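Local structure of multicopper oxidase type 1 (Nitrosomonas europaea, 3G5W) at residues 9-14 with 21-26; 15-20 with 174-179; 33-38 with 306-311; 143-148 with 165-170; 197-202 with 230-235. The protein binds copper in a mononuclear site and in copper-oxygen clusters, and probably acts as a two-domain, laccase-like multicopper oxidase. One frame throughout, in Å; residues are numbered along the deposited sequence.

Contact 1. Residues 9-14 with 21-26; sequences IEDTRI and DFHTFA
The carbonyl oxygen T12 O is gripped twice by one residue, T24. T24 N reaches it at 2.8 Å nearly along the C=O axis, and T24 OG1 donates to it at 2.8 Å from above the carbonyl plane (48° out of it). For this second bond OG1 takes the crowded position between the backbone N and the carbonyl carbon (chi1 63°), which turns CG2 to 3.8 Å from I14 CG1. E10 O is held by two donors, A26 N in its plane and T12 OG1 from above. Hydrogen-bonded pairs E10-A26, T12-T24 and I14-F22 define an antiparallel register, with the strand axes 158° apart. An alanine at T24 would probably lose the hydroxyl grip on T12 O and the methyl packing against I14. On the face bearing D11, R13, H23 and F25, R13 NH1 meets D21 OD2 at 3.0 Å in a salt bridge whose hydrogen bond is weak; N152 also binds R13. The hairpin 2-15/20-27 lies against helix 108-114, where F22 touches M114 and F25 packs edge-to-face on H111; the F25 ring also meets H56, and both histidines are copper ligands. D11 and R13 make backbone hydrogen bonds to I318 and E316 at the C terminus.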
# COMPACT_ATOMS: atom_id res chain seq x y z
N ILE A 9 -24.98 -18.41 11.91
CA ILE A 9 -24.88 -17.14 11.20
C ILE A 9 -26.24 -16.46 11.35
O ILE A 9 -27.25 -17.02 10.93
CB ILE A 9 -24.55 -17.33 9.69
CG1 ILE A 9 -23.44 -18.38 9.51
CG2 ILE A 9 -24.19 -15.99 9.05
CD1 ILE A 9 -23.16 -18.77 8.06
N GLU A 10 -26.27 -15.28 11.96
CA GLU A 10 -27.53 -14.62 12.29
C GLU A 10 -27.60 -13.19 11.77
O GLU A 10 -26.60 -12.46 11.81
CB GLU A 10 -27.74 -14.60 13.82
CG GLU A 10 -27.75 -15.98 14.47
CD GLU A 10 -27.63 -15.93 15.99
OE1 GLU A 10 -27.28 -16.97 16.59
OE2 GLU A 10 -27.87 -14.86 16.60
N ASP A 11 -28.77 -12.78 11.29
CA ASP A 11 -29.04 -11.38 10.97
C ASP A 11 -29.00 -10.58 12.28
O ASP A 11 -29.76 -10.86 13.21
CB ASP A 11 -30.41 -11.22 10.30
CG ASP A 11 -30.43 -11.78 8.89
OD1 ASP A 11 -31.05 -12.84 8.68
OD2 ASP A 11 -29.81 -11.16 7.98
N THR A 12 -28.10 -9.60 12.32
CA THR A 12 -27.72 -8.94 13.57
C THR A 12 -27.49 -7.44 13.37
O THR A 12 -26.84 -7.03 12.41
CB THR A 12 -26.43 -9.59 14.14
OG1 THR A 12 -26.66 -10.99 14.36
CG2 THR A 12 -26.01 -8.94 15.45
N ARG A 13 -28.02 -6.63 14.28
CA ARG A 13 -27.79 -5.19 14.27
C ARG A 13 -26.63 -4.84 15.20
O ARG A 13 -26.62 -5.24 16.36
CB ARG A 13 -29.06 -4.44 14.68
CG ARG A 13 -28.94 -2.93 14.65
CD ARG A 13 -30.31 -2.23 14.65
NE ARG A 13 -31.29 -2.86 13.75
CZ ARG A 13 -31.28 -2.78 12.42
NH1 ARG A 13 -30.32 -2.13 11.78
NH2 ARG A 13 -32.23 -3.39 11.72
N ILE A 14 -25.65 -4.13 14.67
CA ILE A 14 -24.55 -3.58 15.48
C ILE A 14 -24.51 -2.06 15.33
O ILE A 14 -25.11 -1.51 14.41
CB ILE A 14 -23.16 -4.21 15.13
CG1 ILE A 14 -22.69 -3.81 13.72
CG2 ILE A 14 -23.17 -5.74 15.32
CD1 ILE A 14 -21.21 -4.13 13.43
N ASP A 21 -25.77 2.64 12.97
CA ASP A 21 -25.97 1.20 13.06
C ASP A 21 -25.70 0.52 11.72
O ASP A 21 -25.59 1.18 10.69
CB ASP A 21 -27.38 0.86 13.61
CG ASP A 21 -28.50 1.16 12.62
OD1 ASP A 21 -28.30 1.92 11.64
OD2 ASP A 21 -29.62 0.64 12.83
N PHE A 22 -25.56 -0.81 11.75
CA PHE A 22 -25.32 -1.57 10.53
C PHE A 22 -25.98 -2.94 10.62
O PHE A 22 -26.00 -3.55 11.69
CB PHE A 22 -23.81 -1.73 10.29
CG PHE A 22 -23.38 -1.32 8.91
CD1 PHE A 22 -23.42 -2.22 7.85
CD2 PHE A 22 -22.95 -0.02 8.67
CE1 PHE A 22 -23.02 -1.83 6.57
CE2 PHE A 22 -22.55 0.38 7.40
CZ PHE A 22 -22.59 -0.53 6.35
N HIS A 23 -26.52 -3.41 9.50
CA HIS A 23 -27.08 -4.75 9.38
C HIS A 23 -25.95 -5.72 9.04
O HIS A 23 -25.23 -5.52 8.05
CB HIS A 23 -28.15 -4.76 8.28
CG HIS A 23 -28.96 -6.02 8.21
ND1 HIS A 23 -28.40 -7.28 8.19
CD2 HIS A 23 -30.30 -6.21 8.12
CE1 HIS A 23 -29.35 -8.19 8.10
NE2 HIS A 23 -30.52 -7.57 8.07
N THR A 24 -25.77 -6.75 9.86
CA THR A 24 -24.69 -7.71 9.68
C THR A 24 -25.20 -9.15 9.66
O THR A 24 -26.28 -9.45 10.19
CB THR A 24 -23.61 -7.59 10.79
OG1 THR A 24 -24.18 -7.90 12.07
CG2 THR A 24 -22.99 -6.19 10.82
N PHE A 25 -24.42 -10.02 9.03
CA PHE A 25 -24.65 -11.46 9.07
C PHE A 25 -23.58 -12.04 9.99
O PHE A 25 -22.51 -12.47 9.54
CB PHE A 25 -24.56 -12.09 7.67
CG PHE A 25 -25.28 -11.30 6.60
CD1 PHE A 25 -26.56 -10.79 6.81
CD2 PHE A 25 -24.68 -11.09 5.36
CE1 PHE A 25 -27.21 -10.06 5.82
CE2 PHE A 25 -25.34 -10.36 4.36
CZ PHE A 25 -26.60 -9.85 4.60
N ALA A 26 -23.88 -12.06 11.28
CA ALA A 26 -22.87 -12.25 12.31
C ALA A 26 -22.75 -13.69 12.80
O ALA A 26 -23.75 -14.34 13.13
CB ALA A 26 -23.16 -11.32 13.48

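Contact 2. Residues 15-20 with 174-179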
# COMPACT_ATOMS: atom_id res chain seq x y z
N VAL A 15 -23.83 -1.40 16.26
CA VAL A 15 -23.66 0.05 16.23
C VAL A 15 -22.17 0.37 16.19
O VAL A 15 -21.42 -0.02 17.09
CB VAL A 15 -24.33 0.73 17.46
CG1 VAL A 15 -24.05 2.22 17.46
CG2 VAL A 15 -25.84 0.46 17.48
N LEU A 16 -21.73 1.06 15.14
CA LEU A 16 -20.31 1.38 14.98
C LEU A 16 -19.89 2.49 15.94
O LEU A 16 -18.93 2.33 16.71
CB LEU A 16 -20.01 1.76 13.52
CG LEU A 16 -20.40 0.80 12.40
CD1 LEU A 16 -19.89 1.32 11.06
CD2 LEU A 16 -19.88 -0.63 12.65
N VAL A 17 -20.60 3.61 15.88
CA VAL A 17 -20.40 4.77 16.75
C VAL A 17 -21.71 5.53 16.80
O VAL A 17 -22.49 5.47 15.85
CB VAL A 17 -19.41 5.82 16.19
CG1 VAL A 17 -18.28 6.11 17.17
CG2 VAL A 17 -18.98 5.53 14.76
N GLY A 18 -21.92 6.28 17.88
CA GLY A 18 -23.09 7.15 18.01
C GLY A 18 -24.36 6.43 17.60
O GLY A 18 -24.69 5.38 18.15
N LYS A 19 -25.04 6.99 16.60
CA LYS A 19 -26.29 6.43 16.08
C LYS A 19 -26.10 5.65 14.77
O LYS A 19 -27.08 5.22 14.15
CB LYS A 19 -27.33 7.55 15.91
CG LYS A 19 -27.92 8.03 17.23
CD LYS A 19 -28.72 9.32 17.08
CE LYS A 19 -29.42 9.66 18.40
NZ LYS A 19 -29.70 11.12 18.53
N ARG A 20 -24.84 5.47 14.36
CA ARG A 20 -24.55 4.73 13.14
C ARG A 20 -24.63 3.21 13.35
O ARG A 20 -23.68 2.58 13.83
CB ARG A 20 -23.20 5.17 12.53
CG ARG A 20 -22.69 4.37 11.33
CD ARG A 20 -23.80 3.81 10.44
NE ARG A 20 -24.56 4.84 9.77
CZ ARG A 20 -25.82 4.73 9.37
NH1 ARG A 20 -26.52 3.62 9.59
NH2 ARG A 20 -26.39 5.75 8.76
N PHE A 174 -13.60 5.20 17.13
CA PHE A 174 -13.32 6.19 18.14
C PHE A 174 -14.44 7.25 18.08
O PHE A 174 -14.86 7.64 16.98
CB PHE A 174 -11.96 6.85 17.87
CG PHE A 174 -11.51 7.77 18.96
CD1 PHE A 174 -11.81 9.13 18.92
CD2 PHE A 174 -10.78 7.28 20.04
CE1 PHE A 174 -11.39 9.98 19.94
CE2 PHE A 174 -10.36 8.12 21.06
CZ PHE A 174 -10.67 9.48 21.01
N PRO A 175 -14.89 7.76 19.25
CA PRO A 175 -14.41 7.51 20.61
C PRO A 175 -15.01 6.30 21.35
O PRO A 175 -14.93 6.25 22.58
CB PRO A 175 -14.78 8.81 21.34
CG PRO A 175 -16.04 9.26 20.65
CD PRO A 175 -15.99 8.75 19.23
N GLU A 176 -15.59 5.35 20.63
CA GLU A 176 -16.20 4.19 21.27
C GLU A 176 -15.33 2.92 21.24
O GLU A 176 -15.77 1.83 21.61
CB GLU A 176 -17.60 3.93 20.71
CG GLU A 176 -18.60 4.95 21.22
CD GLU A 176 -19.94 4.86 20.53
OE1 GLU A 176 -20.44 3.73 20.31
OE2 GLU A 176 -20.50 5.93 20.20
N THR A 177 -14.07 3.09 20.82
CA THR A 177 -13.03 2.09 21.04
C THR A 177 -12.62 2.09 22.51
O THR A 177 -13.16 2.88 23.30
CB THR A 177 -11.81 2.37 20.14
OG1 THR A 177 -11.42 3.74 20.28
CG2 THR A 177 -12.14 2.10 18.69
N GLN A 178 -11.69 1.23 22.90
CA GLN A 178 -11.24 1.14 24.29
C GLN A 178 -9.75 1.41 24.43
O GLN A 178 -8.97 1.00 23.57
CB GLN A 178 -11.56 -0.25 24.87
CG GLN A 178 -13.05 -0.56 24.97
CD GLN A 178 -13.78 0.34 25.95
OE1 GLN A 178 -13.24 0.70 27.00
NE2 GLN A 178 -15.00 0.72 25.61
N PRO A 179 -9.34 2.07 25.52
CA PRO A 179 -7.90 2.27 25.72
C PRO A 179 -7.20 0.94 25.98
O PRO A 179 -7.80 0.01 26.52
CB PRO A 179 -7.84 3.16 26.96
CG PRO A 179 -9.12 2.86 27.71
CD PRO A 179 -10.14 2.64 26.63
O HOH W 1 -23.21 4.27 20.14
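V15 ends the outgoing strand, and its carbonyl oxygen is bound by K172 NZ. At L16 the chain turns a corner; R20 N to V17 O (2.8 Å) closes a type II' turn from V17 to R20, and L16 N to R20 O flanks it. V17 brings CG1 across the start of the opposite loop, 3.8 Å from F174 O and 4.1 Å from P175 CD. G18 carries the polar link: its N-H points at E176 OE2, 2.7 Å away at 162°, entering from above the carboxylate plane. E176 reaches this point with CG anti to its carbonyl carbon (chi1 -74°) and the chain extended beyond. Water 1 donates to G18 O at 2.7 Å and to E176 OE1 at 2.8 Å, so G18 N and O are tied to one carboxylate, one directly and one through solvent. The positive phi of G18 suits a glycine at this corner. A carboxylate that accepts from a peptide N-H and a water, with K172 NZ at longer range in a weak ion pair, would probably stay ionised, making this joint between the cupredoxin domains a mainly polar, partly hydrated one, with V17 on P175 its apolar part.

Contact 3. Residues 33-38 with 306-311; sequences APLIHV and GMHNSK
Four backbone hydrogen bonds make the first shell, joining strand 306-308 antiparallel to strand 35-38. G306 N meets H37 O at 2.6 Å and H37 N returns to G306 O, each donor in the plane of the carbonyl it meets; a CB on G306 would collide with the preceding carbonyl oxygen. At the next hydrogen-bonded pair H308 N to L35 O is straight (164°), whereas L35 N to H308 O is weak at 133°, so the pairing loosens toward P34. L35 O also receives a CA-H...O contact from M307. M307, with CG anti to the backbone N (chi1 -176°), lays CG 3.7 Å from P34 CB, and SD passes near that carbon. On the other face L35 CD2 and H308 CD2 lie side by side, 4.1 Å apart. N309 OD1 comes to 3.0 Å from P34 CG, and N28 ND2 supplies its hydrogen bond. Farther out, H308 NE2 is bound to D304 O, H37 ND1 to I122 O, and P34 O to Y102 OH. F5 of strand 2-15 touches both I36 and M307. Backbone hydrogen bonds thus do most of the joining, so the contact depends little on side-chain polarity, as a C-terminal strand edges the N-terminal domain's sheet.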
# COMPACT_ATOMS: atom_id res chain seq x y z
N ALA A 33 -16.54 -11.93 15.07
CA ALA A 33 -16.99 -13.27 15.40
C ALA A 33 -16.21 -13.82 16.59
O ALA A 33 -15.20 -13.23 17.00
CB ALA A 33 -16.84 -14.17 14.19
N PRO A 34 -16.68 -14.94 17.18
CA PRO A 34 -15.99 -15.57 18.32
C PRO A 34 -14.50 -15.85 18.10
O PRO A 34 -14.09 -16.28 17.02
CB PRO A 34 -16.78 -16.87 18.51
CG PRO A 34 -18.17 -16.51 18.04
CD PRO A 34 -17.92 -15.66 16.83
N LEU A 35 -13.71 -15.59 19.13
CA LEU A 35 -12.30 -15.93 19.12
C LEU A 35 -12.16 -17.44 19.12
O LEU A 35 -12.71 -18.13 19.99
CB LEU A 35 -11.58 -15.34 20.33
CG LEU A 35 -10.18 -15.88 20.65
CD1 LEU A 35 -9.17 -15.44 19.57
CD2 LEU A 35 -9.75 -15.44 22.04
N ILE A 36 -11.44 -17.96 18.13
CA ILE A 36 -11.02 -19.36 18.14
C ILE A 36 -9.55 -19.40 18.49
O ILE A 36 -8.69 -18.89 17.76
CB ILE A 36 -11.31 -20.08 16.79
CG1 ILE A 36 -12.80 -20.03 16.44
CG2 ILE A 36 -10.83 -21.53 16.86
CD1 ILE A 36 -13.16 -20.63 15.09
N HIS A 37 -9.26 -20.00 19.64
CA HIS A 37 -7.92 -20.00 20.20
C HIS A 37 -7.52 -21.44 20.51
O HIS A 37 -8.03 -22.07 21.45
CB HIS A 37 -7.90 -19.12 21.45
CG HIS A 37 -6.54 -18.87 22.00
ND1 HIS A 37 -5.39 -18.98 21.24
CD2 HIS A 37 -6.13 -18.48 23.24
CE1 HIS A 37 -4.34 -18.68 21.99
NE2 HIS A 37 -4.77 -18.38 23.21
N VAL A 38 -6.61 -21.95 19.68
CA VAL A 38 -6.24 -23.36 19.67
C VAL A 38 -4.72 -23.55 19.59
O VAL A 38 -3.98 -22.60 19.29
CB VAL A 38 -6.92 -24.14 18.49
CG1 VAL A 38 -8.44 -24.14 18.64
CG2 VAL A 38 -6.52 -23.58 17.12
N GLY A 306 -9.86 -22.83 23.20
CA GLY A 306 -11.19 -23.17 22.72
C GLY A 306 -11.82 -21.99 22.00
O GLY A 306 -11.11 -21.11 21.52
N MET A 307 -13.14 -21.97 21.93
CA MET A 307 -13.86 -20.86 21.31
C MET A 307 -14.44 -19.94 22.38
O MET A 307 -15.04 -20.41 23.35
CB MET A 307 -14.98 -21.36 20.39
CG MET A 307 -15.70 -20.24 19.63
SD MET A 307 -16.94 -20.80 18.43
CE MET A 307 -18.28 -21.14 19.55
N HIS A 308 -14.29 -18.64 22.19
CA HIS A 308 -14.78 -17.67 23.17
C HIS A 308 -15.76 -16.69 22.54
O HIS A 308 -15.39 -15.87 21.70
CB HIS A 308 -13.61 -16.94 23.85
CG HIS A 308 -12.67 -17.86 24.56
ND1 HIS A 308 -12.93 -18.35 25.82
CD2 HIS A 308 -11.50 -18.41 24.18
CE1 HIS A 308 -11.95 -19.15 26.19
NE2 HIS A 308 -11.07 -19.20 25.21
N ASN A 309 -17.03 -16.80 22.94
CA ASN A 309 -18.03 -15.79 22.61
C ASN A 309 -17.87 -14.63 23.56
O ASN A 309 -17.30 -14.78 24.64
CB ASN A 309 -19.45 -16.35 22.74
CG ASN A 309 -19.69 -17.54 21.84
OD1 ASN A 309 -19.30 -17.54 20.67
ND2 ASN A 309 -20.33 -18.56 22.38
N SER A 310 -18.39 -13.46 23.19
CA SER A 310 -18.32 -12.31 24.08
C SER A 310 -19.52 -11.41 23.95
O SER A 310 -19.89 -11.02 22.84
CB SER A 310 -17.07 -11.48 23.82
OG SER A 310 -17.10 -10.31 24.63
N LYS A 311 -20.10 -11.04 25.09
CA LYS A 311 -21.21 -10.09 25.14
C LYS A 311 -20.77 -8.69 24.73
O LYS A 311 -21.60 -7.86 24.35
CB LYS A 311 -21.84 -10.06 26.54
CG LYS A 311 -22.55 -11.35 26.95
CD LYS A 311 -23.18 -11.21 28.34
CE LYS A 311 -23.76 -12.52 28.85
NZ LYS A 311 -25.19 -12.71 28.46

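Contact 4. Residues 143-148 with 165-170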
# COMPACT_ATOMS: atom_id res chain seq x y z
N LEU A 143 -9.25 -4.46 11.54
CA LEU A 143 -9.50 -3.17 10.90
C LEU A 143 -10.48 -3.31 9.75
O LEU A 143 -10.27 -4.15 8.87
CB LEU A 143 -8.17 -2.58 10.38
CG LEU A 143 -7.00 -2.60 11.38
CD1 LEU A 143 -5.69 -2.23 10.69
CD2 LEU A 143 -7.29 -1.69 12.58
N SER A 144 -11.52 -2.49 9.76
CA SER A 144 -12.59 -2.57 8.76
C SER A 144 -13.00 -1.21 8.25
O SER A 144 -12.90 -0.21 8.97
CB SER A 144 -13.82 -3.26 9.35
OG SER A 144 -13.57 -4.63 9.59
N ASP A 145 -13.50 -1.19 7.01
CA ASP A 145 -13.96 0.03 6.34
C ASP A 145 -15.41 -0.18 5.87
O ASP A 145 -15.73 -1.21 5.28
CB ASP A 145 -13.05 0.33 5.15
CG ASP A 145 -11.57 0.14 5.50
OD1 ASP A 145 -11.04 0.96 6.26
OD2 ASP A 145 -10.96 -0.84 5.03
N TRP A 146 -16.28 0.79 6.15
CA TRP A 146 -17.72 0.61 5.96
C TRP A 146 -18.31 1.67 5.04
O TRP A 146 -17.84 2.80 5.03
CB TRP A 146 -18.47 0.64 7.30
CG TRP A 146 -17.92 -0.29 8.37
CD1 TRP A 146 -16.77 -0.12 9.10
CD2 TRP A 146 -18.51 -1.51 8.83
NE1 TRP A 146 -16.61 -1.17 9.98
CE2 TRP A 146 -17.66 -2.04 9.84
CE3 TRP A 146 -19.67 -2.22 8.50
CZ2 TRP A 146 -17.93 -3.23 10.51
CZ3 TRP A 146 -19.95 -3.41 9.18
CH2 TRP A 146 -19.08 -3.90 10.17
N VAL A 147 -19.34 1.28 4.28
CA VAL A 147 -20.09 2.19 3.40
C VAL A 147 -21.51 2.35 3.96
O VAL A 147 -22.36 1.47 3.77
CB VAL A 147 -20.14 1.66 1.94
CG1 VAL A 147 -20.91 2.62 1.03
CG2 VAL A 147 -18.72 1.44 1.39
N SER A 148 -21.78 3.47 4.64
CA SER A 148 -23.03 3.64 5.39
C SER A 148 -24.31 3.68 4.53
O SER A 148 -25.40 3.40 5.04
CB SER A 148 -22.97 4.87 6.30
OG SER A 148 -23.07 6.07 5.56
N ASP A 165 -17.19 5.70 4.57
CA ASP A 165 -17.34 6.81 5.52
C ASP A 165 -17.22 6.45 7.00
O ASP A 165 -17.24 7.34 7.84
CB ASP A 165 -18.64 7.59 5.26
CG ASP A 165 -19.86 6.71 5.16
OD1 ASP A 165 -19.78 5.48 5.42
OD2 ASP A 165 -20.93 7.26 4.82
N TYR A 166 -17.10 5.16 7.32
CA TYR A 166 -16.82 4.73 8.70
C TYR A 166 -15.70 3.70 8.74
O TYR A 166 -15.59 2.85 7.85
CB TYR A 166 -18.08 4.20 9.43
CG TYR A 166 -19.06 5.31 9.76
CD1 TYR A 166 -19.06 5.91 11.03
CD2 TYR A 166 -19.98 5.76 8.81
CE1 TYR A 166 -19.95 6.94 11.33
CE2 TYR A 166 -20.87 6.78 9.10
CZ TYR A 166 -20.85 7.36 10.36
OH TYR A 166 -21.73 8.37 10.65
N TYR A 167 -14.86 3.80 9.77
CA TYR A 167 -13.66 2.98 9.91
C TYR A 167 -13.58 2.49 11.35
O TYR A 167 -13.75 3.27 12.28
CB TYR A 167 -12.42 3.80 9.50
CG TYR A 167 -12.65 4.47 8.17
CD1 TYR A 167 -12.41 3.78 6.98
CD2 TYR A 167 -13.20 5.75 8.10
CE1 TYR A 167 -12.67 4.38 5.74
CE2 TYR A 167 -13.46 6.35 6.87
CZ TYR A 167 -13.18 5.66 5.70
OH TYR A 167 -13.43 6.23 4.48
N THR A 168 -13.32 1.20 11.53
CA THR A 168 -13.44 0.60 12.86
C THR A 168 -12.25 -0.27 13.27
O THR A 168 -11.57 -0.84 12.42
CB THR A 168 -14.75 -0.24 13.00
OG1 THR A 168 -14.74 -1.33 12.07
CG2 THR A 168 -16.02 0.62 12.77
N ILE A 169 -12.00 -0.34 14.57
CA ILE A 169 -11.21 -1.42 15.18
C ILE A 169 -12.21 -2.31 15.91
O ILE A 169 -12.94 -1.83 16.78
CB ILE A 169 -10.18 -0.91 16.24
CG1 ILE A 169 -9.25 0.16 15.65
CG2 ILE A 169 -9.37 -2.09 16.80
CD1 ILE A 169 -8.37 0.87 16.70
N ASN A 170 -12.26 -3.59 15.53
CA ASN A 170 -13.24 -4.54 16.10
C ASN A 170 -14.67 -3.99 16.10
O ASN A 170 -15.39 -4.07 17.10
CB ASN A 170 -12.81 -4.99 17.50
CG ASN A 170 -11.43 -5.65 17.50
OD1 ASN A 170 -10.93 -6.05 16.45
ND2 ASN A 170 -10.82 -5.75 18.68
O HOH W 2 -13.33 -3.52 12.66
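W146 has CG anti to its carbonyl carbon (chi1 -52°), while T168 holds OG1 in the crowded position between backbone N and carbonyl carbon (chi1 62°); together they set the indole N-H against the hydroxyl oxygen. W146 NE1 donates to T168 OG1 at 2.8 Å, only 9° out of the ring plane, which fixes the rotation of the indole. The two side chains cross at about a right angle. Water 2 lies 2.7 Å from T168 OG1 and bonds only weakly to S144 OG and T168 O. Strands 143-146 and 166-169 pair antiparallel at the edge of a six-stranded sheet, and a classic beta bulge ends the ladder: D165 and Y166 both face W146, whose O takes D165 N at 3.0 Å and Y166 N only weakly at 3.4 Å. From within the bulge the D165 carboxylate clasps S148 with both syn lone pairs, OD1 receiving S148 N and OD2 receiving S148 OG at 2.6 Å. On the opposite face D145 OD1 sits in plane at the edge of the Y167 ring, 3.2 Å from CD1, and D145 OD2 accepts from H198 N. Y167 stacks on H257, and F22 meets the W146 ring edge-to-face.

Contact 5. Residues 197-202 with 230-235; sequences DHVHAI and IGPGER
Strand 227-230 is, within the subunit, an outermost strand of a five-stranded sheet in the C-terminal domain and pairs antiparallel with strand 200-204 before turning into a type II turn, G231 to E234. A single hydrogen-bonded pair joins the segments: H200 N donates to I230 O at 2.8 Å (172°), and I230 N returns to H200 O at 2.8 Å (177°), nearly along the C=O axis. I230 places CG2 in the crowded position, 3.5 Å from H200 O. Beyond the pair the P232 ring lies on the backbone before the strand, CG 3.4 Å from D197 O and CD 3.8 Å from H198 O. An alanine at P232 would probably lose this ring packing and some rigidity at the turn's first corner. E234 OE1 accepts G231 N through its anti lone pair at 2.8 Å, and K214 forms a salt bridge with OE2. H200 ND1 is bound to D252 and H198 ND1 to H257. P232 touches V254 of the third subunit, whose T256 binds D197, and R235 pairs with D226 there. Strand 200-204 belongs to a cupredoxin-type sheet and carries H203, one of the histidines of the Cu-O-Cu pocket, beside a subunit interface.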
# COMPACT_ATOMS: atom_id res chain seq x y z
N ASP A 197 -11.25 -3.23 3.14
CA ASP A 197 -11.00 -3.06 1.71
C ASP A 197 -9.81 -2.14 1.43
O ASP A 197 -9.25 -2.16 0.34
CB ASP A 197 -12.26 -2.49 1.04
CG ASP A 197 -12.21 -2.58 -0.47
OD1 ASP A 197 -12.42 -3.69 -1.00
OD2 ASP A 197 -11.95 -1.55 -1.12
N HIS A 198 -9.44 -1.34 2.43
CA HIS A 198 -8.41 -0.32 2.30
C HIS A 198 -7.11 -0.74 2.97
O HIS A 198 -7.11 -1.58 3.89
CB HIS A 198 -8.86 1.00 2.95
CG HIS A 198 -9.97 1.70 2.23
ND1 HIS A 198 -10.31 3.01 2.49
CD2 HIS A 198 -10.83 1.28 1.27
CE1 HIS A 198 -11.32 3.37 1.72
NE2 HIS A 198 -11.65 2.34 0.97
N VAL A 199 -6.02 -0.15 2.51
CA VAL A 199 -4.74 -0.19 3.22
C VAL A 199 -4.85 0.72 4.45
O VAL A 199 -5.47 1.79 4.39
CB VAL A 199 -3.59 0.29 2.30
CG1 VAL A 199 -2.26 0.15 2.99
CG2 VAL A 199 -3.57 -0.51 0.99
N HIS A 200 -4.29 0.28 5.57
CA HIS A 200 -4.25 1.09 6.78
C HIS A 200 -2.79 1.30 7.16
O HIS A 200 -1.96 0.43 6.90
CB HIS A 200 -5.00 0.39 7.93
CG HIS A 200 -6.41 0.03 7.57
ND1 HIS A 200 -7.44 0.94 7.62
CD2 HIS A 200 -6.94 -1.13 7.13
CE1 HIS A 200 -8.56 0.35 7.22
NE2 HIS A 200 -8.28 -0.91 6.93
N ALA A 201 -2.49 2.44 7.76
CA ALA A 201 -1.13 2.78 8.20
C ALA A 201 -1.13 3.01 9.72
O ALA A 201 -1.35 4.14 10.18
CB ALA A 201 -0.65 4.02 7.47
N ILE A 202 -0.89 1.95 10.49
CA ILE A 202 -1.08 2.02 11.93
C ILE A 202 0.15 2.60 12.61
O ILE A 202 1.22 1.99 12.61
CB ILE A 202 -1.48 0.65 12.57
CG1 ILE A 202 -2.75 0.07 11.92
CG2 ILE A 202 -1.65 0.78 14.09
CD1 ILE A 202 -3.97 0.99 11.98
N ILE A 230 -0.47 -1.84 6.37
CA ILE A 230 -1.12 -3.15 6.33
C ILE A 230 -2.29 -3.18 5.33
O ILE A 230 -3.19 -2.34 5.38
CB ILE A 230 -1.54 -3.65 7.76
CG1 ILE A 230 -2.15 -5.06 7.68
CG2 ILE A 230 -2.46 -2.65 8.47
CD1 ILE A 230 -2.48 -5.68 9.02
N GLY A 231 -2.24 -4.13 4.41
CA GLY A 231 -3.21 -4.23 3.32
C GLY A 231 -4.23 -5.33 3.56
O GLY A 231 -4.04 -6.17 4.43
N PRO A 232 -5.33 -5.33 2.78
CA PRO A 232 -6.39 -6.33 2.93
C PRO A 232 -5.87 -7.77 2.93
O PRO A 232 -5.10 -8.15 2.04
CB PRO A 232 -7.28 -6.07 1.70
CG PRO A 232 -7.09 -4.62 1.42
CD PRO A 232 -5.63 -4.37 1.70
N GLY A 233 -6.27 -8.55 3.92
CA GLY A 233 -5.86 -9.96 4.00
C GLY A 233 -4.58 -10.20 4.80
O GLY A 233 -4.38 -11.30 5.32
N GLU A 234 -3.72 -9.19 4.88
CA GLU A 234 -2.46 -9.30 5.64
C GLU A 234 -2.70 -9.29 7.14
O GLU A 234 -3.69 -8.72 7.61
CB GLU A 234 -1.51 -8.16 5.29
CG GLU A 234 -1.06 -8.11 3.85
CD GLU A 234 0.09 -7.13 3.66
OE1 GLU A 234 -0.16 -5.90 3.67
OE2 GLU A 234 1.24 -7.61 3.53
N ARG A 235 -1.80 -9.93 7.88
CA ARG A 235 -1.73 -9.75 9.32
C ARG A 235 -0.31 -9.39 9.69
O ARG A 235 0.64 -9.95 9.13
CB ARG A 235 -2.15 -11.02 10.07
CG ARG A 235 -3.64 -11.35 10.00
CD ARG A 235 -3.97 -12.14 8.75
NE ARG A 235 -3.38 -13.48 8.78
CZ ARG A 235 -2.94 -14.13 7.71
NH1 ARG A 235 -3.00 -13.57 6.51
NH2 ARG A 235 -2.41 -15.34 7.86

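From the N terminus, contact 1 closes the tight hairpin of strands 2-15 and 20-27, and contact 2 uses the turn at its tip, residues 15-20, to reach 174-179 in the second domain; the two cross along the chain. Contact 3 closes the longest loop, adding a C-terminal strand to the first domain's sheet, and also crosses contact 2. Contact 4 closes a short loop nested inside contacts 2 and 3; contact 5, nested in contact 3, follows in series. Contacts 1, 2 and 4 meet where F22 and L16 pack on W146, tying the hairpin to the second domain, and contacts 4 and 5 touch through D145 and H198. Contact 3 touches none; contact 1 is closest, about 6 Å between nearest atoms.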